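Local coordinates for protein fervidolysin (Fervidobacterium pennivorans, PDB 1R6V) that degrades keratin into peptides as a subtilisin-like serine endopeptidase of the S8 family, allowing its bacterium to grow on native feathers, at residues R534-F538 and L550-S556; E411-F417 and Y428-K432; A615-I621 and G636-T642. The protein carries 1 engineered substitution. Numbering follows the deposited sequence.

Contact 1: R534-F538 and L550-S556; sequences RQASF and LNVNFNS
Strands 535-538 and 550-553 face each other, axes 8.7 Å apart at closest and N-to-C directions 148° apart, with no backbone-to-backbone hydrogen bond between them. CA-CA distances are 9.3 Å for Phe-538 and Leu-550, 7.7 Å for Ala-536 and Val-552, and 6.7 Å for Arg-534 and Phe-554. Leu-550 sets CD1 over the face of the Phe-538 ring (chi1 m), 4.0 Å from its centroid. Val-552, chi1 t, puts CG2 3.5 Å from Phe-538 CE1 and CG1 4.0 Å from Ala-536 CB. This is the interior of a beta-sandwich in the Ig-like domain, strand 549-553 pairing with 446-455 in one sheet and strand 535-543 with 496-505 in the other. The ring face of Phe-554 (chi1 -85°) receives Arg-534 CB, 3.6 Å from the centroid and 4° off the normal, in a CH-pi contact; Phe-669 meets the same ring edge-to-face. Asn-555 O accepts a hydrogen bond from Arg-534 NH1 at 3.3 Å, though this oxygen is less surely placed. Ser-556 OG forms a hydrogen bond with Phe-669 N.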
loop_
_atom_site.group_PDB
_atom_site.type_symbol
_atom_site.label_atom_id
_atom_site.label_comp_id
_atom_site.label_asym_id
_atom_site.label_seq_id
_atom_site.Cartn_x
_atom_site.Cartn_y
_atom_site.Cartn_z
ATOM N N ARG A 534 -17.037 14.733 -0.070
ATOM C CA ARG A 534 -17.361 15.351 -1.351
ATOM C C ARG A 534 -17.006 14.307 -2.412
ATOM O O ARG A 534 -16.166 13.443 -2.175
ATOM C CB ARG A 534 -16.513 16.605 -1.577
ATOM C CG ARG A 534 -16.505 17.624 -0.441
ATOM C CD ARG A 534 -17.731 18.513 -0.490
ATOM N NE ARG A 534 -18.933 17.725 -0.316
ATOM C CZ ARG A 534 -20.123 18.027 -0.814
ATOM N NH1 ARG A 534 -20.303 19.121 -1.544
ATOM N NH2 ARG A 534 -21.135 17.211 -0.585
ATOM N N GLN A 535 -17.645 14.388 -3.574
ATOM C CA GLN A 535 -17.379 13.443 -4.654
ATOM C C GLN A 535 -17.281 14.143 -6.004
ATOM O O GLN A 535 -17.860 15.208 -6.210
ATOM C CB GLN A 535 -18.474 12.372 -4.712
ATOM C CG GLN A 535 -18.588 11.520 -3.457
ATOM C CD GLN A 535 -19.672 10.466 -3.570
ATOM O OE1 GLN A 535 -20.758 10.730 -4.093
ATOM N NE2 GLN A 535 -19.389 9.265 -3.067
ATOM N N ALA A 536 -16.528 13.539 -6.919
ATOM C CA ALA A 536 -16.359 14.078 -8.260
ATOM C C ALA A 536 -16.125 12.903 -9.194
ATOM O O ALA A 536 -15.538 11.897 -8.801
ATOM C CB ALA A 536 -15.168 15.028 -8.310
ATOM N N SER A 537 -16.607 13.017 -10.425
ATOM C CA SER A 537 -16.411 11.953 -11.387
ATOM C C SER A 537 -15.987 12.602 -12.690
ATOM O O SER A 537 -16.479 13.670 -13.053
ATOM C CB SER A 537 -17.701 11.154 -11.585
ATOM O OG SER A 537 -18.723 11.965 -12.121
ATOM N N PHE A 538 -15.040 11.966 -13.370
ATOM C CA PHE A 538 -14.540 12.468 -14.643
ATOM C C PHE A 538 -14.615 11.304 -15.613
ATOM O O PHE A 538 -13.730 10.453 -15.635
ATOM C CB PHE A 538 -13.097 12.955 -14.484
ATOM C CG PHE A 538 -12.937 14.031 -13.447
ATOM C CD1 PHE A 538 -12.841 13.707 -12.096
ATOM C CD2 PHE A 538 -12.939 15.375 -13.818
ATOM C CE1 PHE A 538 -12.752 14.713 -11.126
ATOM C CE2 PHE A 538 -12.852 16.386 -12.860
ATOM C CZ PHE A 538 -12.759 16.056 -11.508
ATOM N N LEU A 550 -4.515 15.262 -13.212
ATOM C CA LEU A 550 -5.926 15.637 -13.146
ATOM C C LEU A 550 -6.060 16.423 -11.847
ATOM O O LEU A 550 -5.695 15.922 -10.785
ATOM C CB LEU A 550 -6.817 14.395 -13.071
ATOM C CG LEU A 550 -8.311 14.475 -13.422
ATOM C CD1 LEU A 550 -9.078 13.600 -12.468
ATOM C CD2 LEU A 550 -8.835 15.888 -13.387
ATOM N N ASN A 551 -6.566 17.650 -11.939
ATOM C CA ASN A 551 -6.737 18.490 -10.758
ATOM C C ASN A 551 -8.209 18.511 -10.394
ATOM O O ASN A 551 -9.062 18.725 -11.253
ATOM C CB ASN A 551 -6.267 19.925 -11.031
ATOM C CG ASN A 551 -4.817 19.995 -11.456
ATOM O OD1 ASN A 551 -3.923 19.601 -10.712
ATOM N ND2 ASN A 551 -4.575 20.495 -12.667
ATOM N N VAL A 552 -8.499 18.289 -9.116
ATOM C CA VAL A 552 -9.869 18.274 -8.628
ATOM C C VAL A 552 -9.998 19.321 -7.524
ATOM O O VAL A 552 -9.154 19.402 -6.627
ATOM C CB VAL A 552 -10.232 16.874 -8.063
ATOM C CG1 VAL A 552 -11.664 16.867 -7.565
ATOM C CG2 VAL A 552 -10.038 15.808 -9.137
ATOM N N ASN A 553 -11.038 20.142 -7.607
ATOM C CA ASN A 553 -11.257 21.175 -6.603
ATOM C C ASN A 553 -12.567 20.921 -5.876
ATOM O O ASN A 553 -13.645 21.023 -6.460
ATOM C CB ASN A 553 -11.284 22.556 -7.263
ATOM C CG ASN A 553 -9.947 22.935 -7.863
ATOM O OD1 ASN A 553 -9.013 23.295 -7.149
ATOM N ND2 ASN A 553 -9.844 22.844 -9.180
ATOM N N PHE A 554 -12.464 20.569 -4.599
ATOM C CA PHE A 554 -13.639 20.313 -3.783
ATOM C C PHE A 554 -14.241 21.647 -3.339
ATOM O O PHE A 554 -13.552 22.670 -3.290
ATOM C CB PHE A 554 -13.250 19.498 -2.532
ATOM C CG PHE A 554 -13.207 18.001 -2.750
ATOM C CD1 PHE A 554 -13.589 17.439 -3.964
ATOM C CD2 PHE A 554 -12.826 17.151 -1.717
ATOM C CE1 PHE A 554 -13.603 16.057 -4.150
ATOM C CE2 PHE A 554 -12.838 15.764 -1.892
ATOM C CZ PHE A 554 -13.227 15.214 -3.113
ATOM N N ASN A 555 -15.535 21.624 -3.042
ATOM C CA ASN A 555 -16.245 22.794 -2.533
ATOM C C ASN A 555 -17.312 22.279 -1.571
ATOM O O ASN A 555 -17.667 21.105 -1.602
ATOM C CB ASN A 555 -16.897 23.618 -3.660
ATOM C CG ASN A 555 -17.894 22.817 -4.488
ATOM O OD1 ASN A 555 -18.842 22.245 -3.967
ATOM N ND2 ASN A 555 -17.676 22.785 -5.795
ATOM N N SER A 556 -17.823 23.159 -0.719
ATOM C CA SER A 556 -18.843 22.770 0.247
ATOM C C SER A 556 -19.687 23.972 0.659
ATOM O O SER A 556 -19.366 25.117 0.338
ATOM C CB SER A 556 -18.182 22.184 1.499
ATOM O OG SER A 556 -17.231 23.097 2.023
#

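Contact 2: E411-F417 and Y428-K432; sequences ENTAFDF and YGLVK
A glycine with backbone angles that a side chain could hardly tolerate, Gly-429 (phi 122°, psi -164°), lies against the chain that leaves helix 403-413. A CB here would collide with Phe-415 O; instead Gly-429 CA makes a CA-H...O contact with Phe-415 O at 3.3 Å. Next to it, Phe-415 and Leu-430 form a single antiparallel bridge, a hydrogen-bonded pair with Phe-415 N to Leu-430 O at 2.8 Å and Leu-430 N to Phe-415 O at 2.9 Å. Ala-414 CB packs 4.3 Å from Tyr-428 CB, and Phe-417, chi1 p, brings CD2 to 4.2 Å from Leu-430 CB. Asp-416 centres an inverse gamma turn, with a weak bond of 3.0 Å from Phe-417 N to Phe-415 O.

Tyr-428, chi1 m, points toward the helix, its CE1 3.3 Å from Glu-411 OE1, and water 1 lies 2.9 Å from Tyr-428 OH with a weak bond to Glu-411 OE1 at 3.4 Å. Glu-411 also forms salt bridges with Arg-407 and Lys-408. Water 2 donates to Thr-413 OG1 (2.8 Å), itself hydrogen-bonded to Leu-409 O, and accepts from Lys-432 N (2.9 Å). Lys-432 is the N-cap residue of helix 433-438, so the bridge ties the chain leaving helix 403-413 to the segment leading into that helix. Backbone bonds to Ser-339 and Gly-341 set residues 428-431 beside strand 338-343, part of the mixed, largely parallel central sheet of the subtilisin-like catalytic domain.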
loop_
_atom_site.group_PDB
_atom_site.type_symbol
_atom_site.label_atom_id
_atom_site.label_comp_id
_atom_site.label_asym_id
_atom_site.label_seq_id
_atom_site.Cartn_x
_atom_site.Cartn_y
_atom_site.Cartn_z
ATOM N N GLU A 411 2.230 -7.966 -21.379
ATOM C CA GLU A 411 0.809 -8.026 -21.674
ATOM C C GLU A 411 0.545 -8.090 -23.174
ATOM O O GLU A 411 -0.345 -8.815 -23.614
ATOM C CB GLU A 411 0.100 -6.827 -21.047
ATOM C CG GLU A 411 0.114 -6.876 -19.505
ATOM C CD GLU A 411 -0.398 -5.609 -18.851
ATOM O OE1 GLU A 411 -0.797 -4.664 -19.572
ATOM O OE2 GLU A 411 -0.394 -5.559 -17.599
ATOM N N ASN A 412 1.340 -7.359 -23.952
ATOM C CA ASN A 412 1.173 -7.356 -25.401
ATOM C C ASN A 412 1.562 -8.673 -26.064
ATOM O O ASN A 412 1.094 -8.962 -27.172
ATOM C CB ASN A 412 1.992 -6.228 -26.041
ATOM C CG ASN A 412 1.455 -4.850 -25.705
ATOM O OD1 ASN A 412 0.322 -4.705 -25.247
ATOM N ND2 ASN A 412 2.267 -3.826 -25.949
ATOM N N THR A 413 2.389 -9.476 -25.400
ATOM C CA THR A 413 2.839 -10.736 -25.987
ATOM C C THR A 413 2.316 -11.995 -25.316
ATOM O O THR A 413 2.685 -13.114 -25.706
ATOM C CB THR A 413 4.393 -10.813 -26.034
ATOM O OG1 THR A 413 4.936 -10.647 -24.712
ATOM C CG2 THR A 413 4.954 -9.731 -26.941
ATOM N N ALA A 414 1.450 -11.819 -24.321
ATOM C CA ALA A 414 0.890 -12.963 -23.604
ATOM C C ALA A 414 0.013 -13.790 -24.523
ATOM O O ALA A 414 -0.607 -13.265 -25.440
ATOM C CB ALA A 414 0.071 -12.495 -22.397
ATOM N N PHE A 415 -0.031 -15.089 -24.263
ATOM C CA PHE A 415 -0.842 -15.995 -25.052
ATOM C C PHE A 415 -2.244 -15.955 -24.483
ATOM O O PHE A 415 -2.467 -16.255 -23.304
ATOM C CB PHE A 415 -0.281 -17.406 -24.966
ATOM C CG PHE A 415 -1.120 -18.426 -25.660
ATOM C CD1 PHE A 415 -1.562 -19.551 -24.979
ATOM C CD2 PHE A 415 -1.498 -18.243 -26.983
ATOM C CE1 PHE A 415 -2.375 -20.489 -25.613
ATOM C CE2 PHE A 415 -2.312 -19.172 -27.630
ATOM C CZ PHE A 415 -2.753 -20.295 -26.941
ATOM N N ASP A 416 -3.189 -15.563 -25.328
ATOM C CA ASP A 416 -4.579 -15.461 -24.926
ATOM C C ASP A 416 -5.204 -16.844 -25.083
ATOM O O ASP A 416 -5.848 -17.127 -26.091
ATOM C CB ASP A 416 -5.277 -14.444 -25.834
ATOM C CG ASP A 416 -6.754 -14.347 -25.570
ATOM O OD1 ASP A 416 -7.466 -13.812 -26.442
ATOM O OD2 ASP A 416 -7.204 -14.804 -24.499
ATOM N N PHE A 417 -5.013 -17.705 -24.089
ATOM C CA PHE A 417 -5.539 -19.056 -24.159
ATOM C C PHE A 417 -7.060 -19.138 -24.080
ATOM O O PHE A 417 -7.659 -20.068 -24.630
ATOM C CB PHE A 417 -4.878 -19.932 -23.081
ATOM C CG PHE A 417 -5.071 -19.434 -21.676
ATOM C CD1 PHE A 417 -6.200 -19.783 -20.949
ATOM C CD2 PHE A 417 -4.111 -18.616 -21.077
ATOM C CE1 PHE A 417 -6.377 -19.328 -19.644
ATOM C CE2 PHE A 417 -4.276 -18.157 -19.777
ATOM C CZ PHE A 417 -5.407 -18.508 -19.056
ATOM N N TYR A 428 -4.071 -10.571 -19.345
ATOM C CA TYR A 428 -3.965 -10.761 -20.788
ATOM C C TYR A 428 -3.564 -12.162 -21.247
ATOM O O TYR A 428 -3.433 -12.405 -22.445
ATOM C CB TYR A 428 -3.021 -9.707 -21.379
ATOM C CG TYR A 428 -3.514 -8.298 -21.121
ATOM C CD1 TYR A 428 -3.172 -7.627 -19.954
ATOM C CD2 TYR A 428 -4.373 -7.657 -22.018
ATOM C CE1 TYR A 428 -3.669 -6.352 -19.679
ATOM C CE2 TYR A 428 -4.881 -6.382 -21.748
ATOM C CZ TYR A 428 -4.523 -5.737 -20.576
ATOM O OH TYR A 428 -5.025 -4.487 -20.287
ATOM N N GLY A 429 -3.369 -13.076 -20.299
ATOM C CA GLY A 429 -3.020 -14.443 -20.651
ATOM C C GLY A 429 -1.727 -14.976 -20.072
ATOM O O GLY A 429 -1.183 -14.415 -19.124
ATOM N N LEU A 430 -1.251 -16.071 -20.652
ATOM C CA LEU A 430 -0.021 -16.733 -20.243
ATOM C C LEU A 430 1.207 -15.936 -20.668
ATOM O O LEU A 430 1.361 -15.597 -21.842
ATOM C CB LEU A 430 0.046 -18.117 -20.882
ATOM C CG LEU A 430 1.377 -18.864 -20.817
ATOM C CD1 LEU A 430 1.704 -19.218 -19.347
ATOM C CD2 LEU A 430 1.287 -20.145 -21.667
ATOM N N VAL A 431 2.101 -15.651 -19.721
ATOM C CA VAL A 431 3.313 -14.913 -20.063
ATOM C C VAL A 431 4.146 -15.762 -21.042
ATOM O O VAL A 431 4.281 -16.974 -20.878
ATOM C CB VAL A 431 4.144 -14.581 -18.776
ATOM C CG1 VAL A 431 4.704 -15.860 -18.158
ATOM C CG2 VAL A 431 5.271 -13.595 -19.110
ATOM N N LYS A 432 4.700 -15.115 -22.065
ATOM C CA LYS A 432 5.505 -15.795 -23.066
ATOM C C LYS A 432 6.855 -15.108 -23.231
ATOM O O LYS A 432 6.950 -14.018 -23.808
ATOM C CB LYS A 432 4.757 -15.823 -24.402
ATOM C CG LYS A 432 3.636 -16.855 -24.443
ATOM C CD LYS A 432 4.253 -18.237 -24.493
ATOM C CE LYS A 432 3.228 -19.291 -24.812
ATOM N NZ LYS A 432 3.885 -20.623 -24.826
HETATM O O HOH W 1 -3.517 -3.246 -18.104
HETATM O O HOH W 2 4.316 -12.301 -22.532
#

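Contact 3: A615-I621 and G636-T642; sequences AATDITI and GVLKAGT
Leu-638, chi1 t and chi2 p, overlaps three side chains: its CB lies 3.4 Å from Ile-619 CG2 and 4.3 Å from Ile-621 CD1, while its CD2 is 3.8 Å from Ala-615 CB. The contact is the open end of an antiparallel beta hairpin, strands 619-627 and 630-638, in the second beta-sandwich domain. The axes of strand segments 619-621 and 636-638 come within 4.6 Å, their N-to-C directions 144° apart. Ile-619 pairs with Leu-638 and Ile-621 with Gly-636 as hydrogen-bonded pairs, flanking the non-hydrogen-bonded pair Thr-620 and Val-637. The bonds run from Ile-619 N to Leu-638 O (3.0 Å), Leu-638 N to Ile-619 O (2.8 Å), Ile-621 N to Gly-636 O (2.9 Å) and Gly-636 N to Ile-621 O (3.0 Å). The sheet face bearing Ile-619, Ile-621 and Leu-638 is apolar and meets Leu-566 and Leu-569 of nearby loops; on the other, Thr-620 OG1 is 3.7 Å from Val-637 CG2.

Beyond the strands, Asp-618, chi1 -84°, accepts from Ala-640 N through OD1 at 2.7 Å. A type II beta turn runs from Lys-639 to Thr-642, with Gly-641 at phi 86°, psi -6°. Ala-615 bonds to the turn through both its N and its O: Gly-641 N to Ala-615 O at 2.8 Å and Ala-615 N to Thr-642 O at 3.0 Å. Within the turn, Thr-642 OG1 donates to Lys-639 O at 2.6 Å.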
loop_
_atom_site.group_PDB
_atom_site.type_symbol
_atom_site.label_atom_id
_atom_site.label_comp_id
_atom_site.label_asym_id
_atom_site.label_seq_id
_atom_site.Cartn_x
_atom_site.Cartn_y
_atom_site.Cartn_z
ATOM N N ALA A 615 -21.513 34.283 32.742
ATOM C CA ALA A 615 -22.907 33.884 32.856
ATOM C C ALA A 615 -23.298 33.707 34.317
ATOM O O ALA A 615 -22.574 33.090 35.102
ATOM C CB ALA A 615 -23.144 32.591 32.089
ATOM N N ALA A 616 -24.462 34.239 34.673
ATOM C CA ALA A 616 -24.946 34.149 36.040
ATOM C C ALA A 616 -25.381 32.729 36.370
ATOM O O ALA A 616 -25.239 32.275 37.503
ATOM C CB ALA A 616 -26.107 35.114 36.236
ATOM N N THR A 617 -25.897 32.028 35.363
ATOM C CA THR A 617 -26.388 30.661 35.527
ATOM C C THR A 617 -26.065 29.861 34.261
ATOM O O THR A 617 -25.798 30.452 33.226
ATOM C CB THR A 617 -27.928 30.667 35.726
ATOM O OG1 THR A 617 -28.260 31.481 36.860
ATOM C CG2 THR A 617 -28.454 29.260 35.951
ATOM N N ASP A 618 -26.075 28.532 34.356
ATOM C CA ASP A 618 -25.805 27.680 33.194
ATOM C C ASP A 618 -26.842 27.980 32.130
ATOM O O ASP A 618 -28.023 28.165 32.431
ATOM C CB ASP A 618 -25.923 26.193 33.544
ATOM C CG ASP A 618 -24.663 25.623 34.152
ATOM O OD1 ASP A 618 -23.763 26.403 34.518
ATOM O OD2 ASP A 618 -24.582 24.381 34.272
ATOM N N ILE A 619 -26.405 28.044 30.882
ATOM C CA ILE A 619 -27.338 28.272 29.802
ATOM C C ILE A 619 -26.967 27.367 28.642
ATOM O O ILE A 619 -25.820 27.364 28.181
ATOM C CB ILE A 619 -27.358 29.756 29.360
ATOM C CG1 ILE A 619 -28.394 29.951 28.254
ATOM C CG2 ILE A 619 -25.988 30.190 28.861
ATOM C CD1 ILE A 619 -28.718 31.417 27.998
ATOM N N THR A 620 -27.928 26.563 28.204
ATOM C CA THR A 620 -27.704 25.669 27.081
ATOM C C THR A 620 -28.024 26.441 25.813
ATOM O O THR A 620 -29.081 27.055 25.703
ATOM C CB THR A 620 -28.594 24.425 27.162
ATOM O OG1 THR A 620 -28.170 23.614 28.262
ATOM C CG2 THR A 620 -28.502 23.619 25.867
ATOM N N ILE A 621 -27.099 26.427 24.859
ATOM C CA ILE A 621 -27.294 27.135 23.604
ATOM C C ILE A 621 -27.485 26.076 22.528
ATOM O O ILE A 621 -26.706 25.130 22.445
ATOM C CB ILE A 621 -26.071 28.010 23.300
ATOM C CG1 ILE A 621 -25.817 28.932 24.497
ATOM C CG2 ILE A 621 -26.287 28.789 22.019
ATOM C CD1 ILE A 621 -24.550 29.754 24.411
ATOM N N GLY A 636 -24.423 23.292 23.201
ATOM C CA GLY A 636 -23.296 23.434 24.099
ATOM C C GLY A 636 -23.854 24.067 25.349
ATOM O O GLY A 636 -25.004 24.498 25.365
ATOM N N VAL A 637 -23.049 24.136 26.396
ATOM C CA VAL A 637 -23.513 24.725 27.634
ATOM C C VAL A 637 -22.528 25.793 28.068
ATOM O O VAL A 637 -21.328 25.535 28.140
ATOM C CB VAL A 637 -23.616 23.659 28.749
ATOM C CG1 VAL A 637 -24.083 24.312 30.046
ATOM C CG2 VAL A 637 -24.587 22.544 28.328
ATOM N N LEU A 638 -23.030 26.996 28.311
ATOM C CA LEU A 638 -22.193 28.090 28.791
ATOM C C LEU A 638 -22.364 27.970 30.298
ATOM O O LEU A 638 -23.415 28.325 30.837
ATOM C CB LEU A 638 -22.722 29.436 28.300
ATOM C CG LEU A 638 -22.012 30.708 28.774
ATOM C CD1 LEU A 638 -20.593 30.747 28.208
ATOM C CD2 LEU A 638 -22.795 31.921 28.319
ATOM N N LYS A 639 -21.347 27.438 30.972
ATOM C CA LYS A 639 -21.408 27.236 32.418
ATOM C C LYS A 639 -21.388 28.544 33.204
ATOM O O LYS A 639 -20.759 29.521 32.797
ATOM C CB LYS A 639 -20.260 26.327 32.876
ATOM C CG LYS A 639 -20.375 24.877 32.404
ATOM C CD LYS A 639 -19.262 24.004 32.992
ATOM C CE LYS A 639 -19.346 22.552 32.503
ATOM N NZ LYS A 639 -18.320 21.674 33.148
ATOM N N ALA A 640 -22.100 28.577 34.326
ATOM C CA ALA A 640 -22.118 29.797 35.121
ATOM C C ALA A 640 -20.682 30.158 35.492
ATOM O O ALA A 640 -19.852 29.279 35.721
ATOM C CB ALA A 640 -22.957 29.599 36.378
ATOM N N GLY A 641 -20.393 31.453 35.526
ATOM C CA GLY A 641 -19.060 31.904 35.878
ATOM C C GLY A 641 -18.085 31.952 34.719
ATOM O O GLY A 641 -16.965 32.430 34.889
ATOM N N THR A 642 -18.496 31.470 33.545
ATOM C CA THR A 642 -17.618 31.474 32.376
ATOM C C THR A 642 -18.089 32.478 31.324
ATOM O O THR A 642 -19.234 32.924 31.353
ATOM C CB THR A 642 -17.527 30.074 31.728
ATOM O OG1 THR A 642 -18.771 29.749 31.097
ATOM C CG2 THR A 642 -17.216 29.019 32.779
#

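Overall arrangement
From the N terminus, the propeptide and most of the catalytic domain come before contact 2, which closes the ten-residue loop between 417 and 428 and joins the end of helix 403-413 to the approach to helix 433-438. The chain then enters the Ig-like domain, where contact 1 closes over residues 539-549 and brings two facing sheets together; Phe-554 and Ser-556 lie against strand 666-669, the last of the chain. Contact 3 follows in the second sandwich domain, joining the open end of the hairpin 619-627 and 630-638 across residues 622-635. The three loops run in series, neither nested nor crossing. Contacts 2 and 3 lie on opposite sides of the chain's centre, their own centres about 73 Å apart.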